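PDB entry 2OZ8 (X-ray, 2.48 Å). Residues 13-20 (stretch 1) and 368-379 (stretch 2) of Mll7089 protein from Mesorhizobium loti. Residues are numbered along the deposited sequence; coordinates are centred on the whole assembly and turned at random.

Stretch 1 (13-20) FQFARDRV
Stretch 2 (368-379) ELGAAPENPRLP

A single water, not a backbone ladder, joins the main chains of a strand and an irregular segment 353 or more residues apart: water 1 accepts from Ala16 N (3.1 Å) and lies 2.7 Å from Leu369 O and 2.6 Å from Ala371 O. Phe13 to Arg17 is extended (phi -70 to -156°, psi 106 to 162°), turning a corner at Asp18 and Arg19. Ala371 to Glu374 is extended (phi -52 to -67°, psi 142 to 151°), running in the same general sense. CA-CA distances are 5.7 Å (Phe15-Leu369) and 4.5 Å (Ala16-Ala372). Buried Leu369 (-85/-16°; chi1 -102°, between wells; chi2 p) points toward the strand and is most covered (92 of 528 Å², both sides summed), CD2 3.5 Å from Phe15 C, CD1 3.6 Å from NE2 of Gln14 (chi1, chi2 t; chi3 -6°). Gly370's positive phi (70/-175°) favours glycine. Small methyls point toward each other's stretch, Ala16 CB 4.2 Å from Ala372 CB; Ala372 CA makes a CA-H...O contact with Ala16 O (3.5 Å). Phe15 (chi1 p, chi2 99°) brings CD1 3.5 Å from Pro373 CD, oblique to the ring. At the corner, Asn375 (chi1 t, chi2 0°) donates from ND2 to OD2 of Asp18 (chi1 p; 3.0 Å, 150°). In the type I turn Asn375-Leu378, closed by Leu378 N to Asn375 O (3.2 Å), Asn375 OD1 accepts from Arg377 N (3.1 Å). Leu378 (m, t) places CD1 3.7 Å from NE of Arg19 (p, t, 125°, 119°).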

# COMPACT_ATOMS: atom_id res chain seq x y z
N PHE A 13 -17.24 48.28 -0.72
CA PHE A 13 -16.57 48.93 0.41
C PHE A 13 -15.01 48.79 0.31
O PHE A 13 -14.46 47.79 -0.20
CB PHE A 13 -17.07 48.35 1.73
CG PHE A 13 -18.58 48.45 1.92
CD1 PHE A 13 -19.17 49.61 2.40
CD2 PHE A 13 -19.41 47.39 1.58
CE1 PHE A 13 -20.55 49.72 2.55
CE2 PHE A 13 -20.79 47.49 1.73
CZ PHE A 13 -21.36 48.66 2.21
N GLN A 14 -14.30 49.80 0.78
CA GLN A 14 -12.84 49.74 0.78
C GLN A 14 -12.44 50.72 1.90
O GLN A 14 -12.57 51.92 1.73
CB GLN A 14 -12.25 50.15 -0.56
CG GLN A 14 -10.68 50.13 -0.59
CD GLN A 14 -10.06 50.69 -1.90
OE1 GLN A 14 -10.74 51.01 -2.87
NE2 GLN A 14 -8.77 50.81 -1.90
N PHE A 15 -12.01 50.18 3.04
CA PHE A 15 -11.71 51.00 4.21
C PHE A 15 -10.51 50.53 5.02
O PHE A 15 -10.13 49.37 4.95
CB PHE A 15 -12.94 51.10 5.11
CG PHE A 15 -13.52 49.75 5.55
CD1 PHE A 15 -13.22 49.23 6.83
CD2 PHE A 15 -14.44 49.05 4.74
CE1 PHE A 15 -13.85 48.04 7.31
CE2 PHE A 15 -15.04 47.84 5.17
CZ PHE A 15 -14.74 47.34 6.48
N ALA A 16 -9.93 51.45 5.79
CA ALA A 16 -8.80 51.18 6.70
C ALA A 16 -9.27 50.35 7.88
O ALA A 16 -10.43 50.48 8.34
CB ALA A 16 -8.15 52.49 7.20
N ARG A 17 -8.36 49.49 8.34
CA ARG A 17 -8.57 48.71 9.57
C ARG A 17 -8.14 49.53 10.78
O ARG A 17 -7.39 50.49 10.64
CB ARG A 17 -7.76 47.41 9.52
CG ARG A 17 -8.36 46.37 8.59
CD ARG A 17 -7.47 45.13 8.49
NE ARG A 17 -7.94 44.20 7.48
CZ ARG A 17 -8.78 43.20 7.72
NH1 ARG A 17 -9.26 42.99 8.94
NH2 ARG A 17 -9.15 42.41 6.72
N ASP A 18 -8.60 49.12 11.95
CA ASP A 18 -8.17 49.71 13.21
C ASP A 18 -6.79 49.23 13.74
O ASP A 18 -6.22 49.87 14.61
CB ASP A 18 -9.26 49.55 14.29
CG ASP A 18 -9.52 48.09 14.68
OD1 ASP A 18 -9.42 47.14 13.83
OD2 ASP A 18 -9.85 47.92 15.89
N ARG A 19 -6.27 48.13 13.19
CA ARG A 19 -4.96 47.60 13.54
C ARG A 19 -4.44 46.85 12.32
O ARG A 19 -5.23 46.48 11.45
CB ARG A 19 -5.09 46.60 14.71
CG ARG A 19 -5.68 45.25 14.33
CD ARG A 19 -5.94 44.31 15.51
NE ARG A 19 -7.34 43.88 15.49
CZ ARG A 19 -7.82 42.66 15.37
NH1 ARG A 19 -7.08 41.57 15.31
NH2 ARG A 19 -9.11 42.53 15.38
N VAL A 20 -3.14 46.59 12.28
CA VAL A 20 -2.60 45.67 11.27
C VAL A 20 -2.97 44.24 11.63
O VAL A 20 -2.84 43.84 12.82
CB VAL A 20 -1.04 45.80 11.07
CG1 VAL A 20 -0.54 44.85 9.97
CG2 VAL A 20 -0.67 47.22 10.66
N GLU A 368 -5.78 57.17 0.30
CA GLU A 368 -7.07 57.84 0.12
C GLU A 368 -8.20 57.26 0.98
O GLU A 368 -9.37 57.62 0.83
CB GLU A 368 -7.46 57.80 -1.37
CG GLU A 368 -6.40 58.46 -2.25
CD GLU A 368 -6.59 58.20 -3.73
OE1 GLU A 368 -7.46 57.39 -4.13
OE2 GLU A 368 -5.81 58.81 -4.52
N LEU A 369 -7.88 56.38 1.91
CA LEU A 369 -8.98 55.69 2.61
C LEU A 369 -9.60 56.41 3.81
O LEU A 369 -10.69 56.05 4.26
CB LEU A 369 -8.57 54.27 2.98
CG LEU A 369 -9.10 53.12 2.10
CD1 LEU A 369 -9.13 53.45 0.57
CD2 LEU A 369 -8.42 51.76 2.43
N GLY A 370 -8.92 57.41 4.33
CA GLY A 370 -9.45 58.07 5.50
C GLY A 370 -9.40 57.24 6.77
O GLY A 370 -8.86 56.13 6.81
N ALA A 371 -9.98 57.79 7.83
CA ALA A 371 -10.03 57.14 9.14
C ALA A 371 -10.69 55.75 9.04
O ALA A 371 -11.57 55.55 8.22
CB ALA A 371 -10.79 58.03 10.11
N ALA A 372 -10.25 54.81 9.87
CA ALA A 372 -10.88 53.48 9.99
C ALA A 372 -12.25 53.66 10.56
O ALA A 372 -12.42 54.51 11.38
CB ALA A 372 -10.08 52.61 10.90
N PRO A 373 -13.27 52.89 10.11
CA PRO A 373 -14.48 52.83 10.96
C PRO A 373 -14.12 52.47 12.39
O PRO A 373 -13.20 51.68 12.63
CB PRO A 373 -15.30 51.72 10.33
CG PRO A 373 -14.80 51.57 8.97
CD PRO A 373 -13.41 52.11 8.86
N GLU A 374 -14.83 53.05 13.35
CA GLU A 374 -14.53 52.79 14.78
C GLU A 374 -14.83 51.31 15.10
O GLU A 374 -15.65 50.69 14.44
CB GLU A 374 -15.29 53.78 15.71
CG GLU A 374 -14.65 55.21 15.70
CD GLU A 374 -15.43 56.32 16.49
OE1 GLU A 374 -15.01 57.52 16.39
OE2 GLU A 374 -16.42 56.02 17.22
N ASN A 375 -14.12 50.75 16.07
CA ASN A 375 -14.26 49.35 16.43
C ASN A 375 -14.62 49.14 17.90
O ASN A 375 -13.74 48.96 18.76
CB ASN A 375 -13.02 48.52 16.06
CG ASN A 375 -13.28 47.00 16.16
OD1 ASN A 375 -14.39 46.56 16.50
ND2 ASN A 375 -12.25 46.19 15.88
N PRO A 376 -15.92 49.14 18.19
CA PRO A 376 -16.43 48.95 19.52
C PRO A 376 -16.15 47.56 20.13
O PRO A 376 -16.43 47.33 21.31
CB PRO A 376 -17.95 49.19 19.37
CG PRO A 376 -18.27 49.08 17.90
CD PRO A 376 -16.98 49.32 17.16
N ARG A 377 -15.59 46.65 19.33
CA ARG A 377 -15.38 45.25 19.76
C ARG A 377 -14.01 45.15 20.42
O ARG A 377 -13.67 44.14 21.05
CB ARG A 377 -15.49 44.25 18.57
CG ARG A 377 -16.90 44.17 17.91
CD ARG A 377 -18.06 43.71 18.85
NE ARG A 377 -17.96 42.32 19.29
CZ ARG A 377 -18.34 41.25 18.57
NH1 ARG A 377 -18.20 40.04 19.07
NH2 ARG A 377 -18.84 41.38 17.34
N LEU A 378 -13.24 46.21 20.24
CA LEU A 378 -11.96 46.43 20.88
C LEU A 378 -11.97 47.70 21.79
O LEU A 378 -12.87 48.55 21.68
CB LEU A 378 -10.88 46.52 19.81
CG LEU A 378 -10.25 45.21 19.32
CD1 LEU A 378 -9.08 45.49 18.38
CD2 LEU A 378 -9.72 44.37 20.47
N PRO A 379 -11.00 47.83 22.72
CA PRO A 379 -11.09 49.08 23.50
C PRO A 379 -10.77 50.33 22.65
O PRO A 379 -10.02 50.25 21.66
CB PRO A 379 -10.04 48.90 24.62
CG PRO A 379 -9.53 47.49 24.52
CD PRO A 379 -9.85 46.99 23.12
O HOH W 1 -11.41 54.19 6.05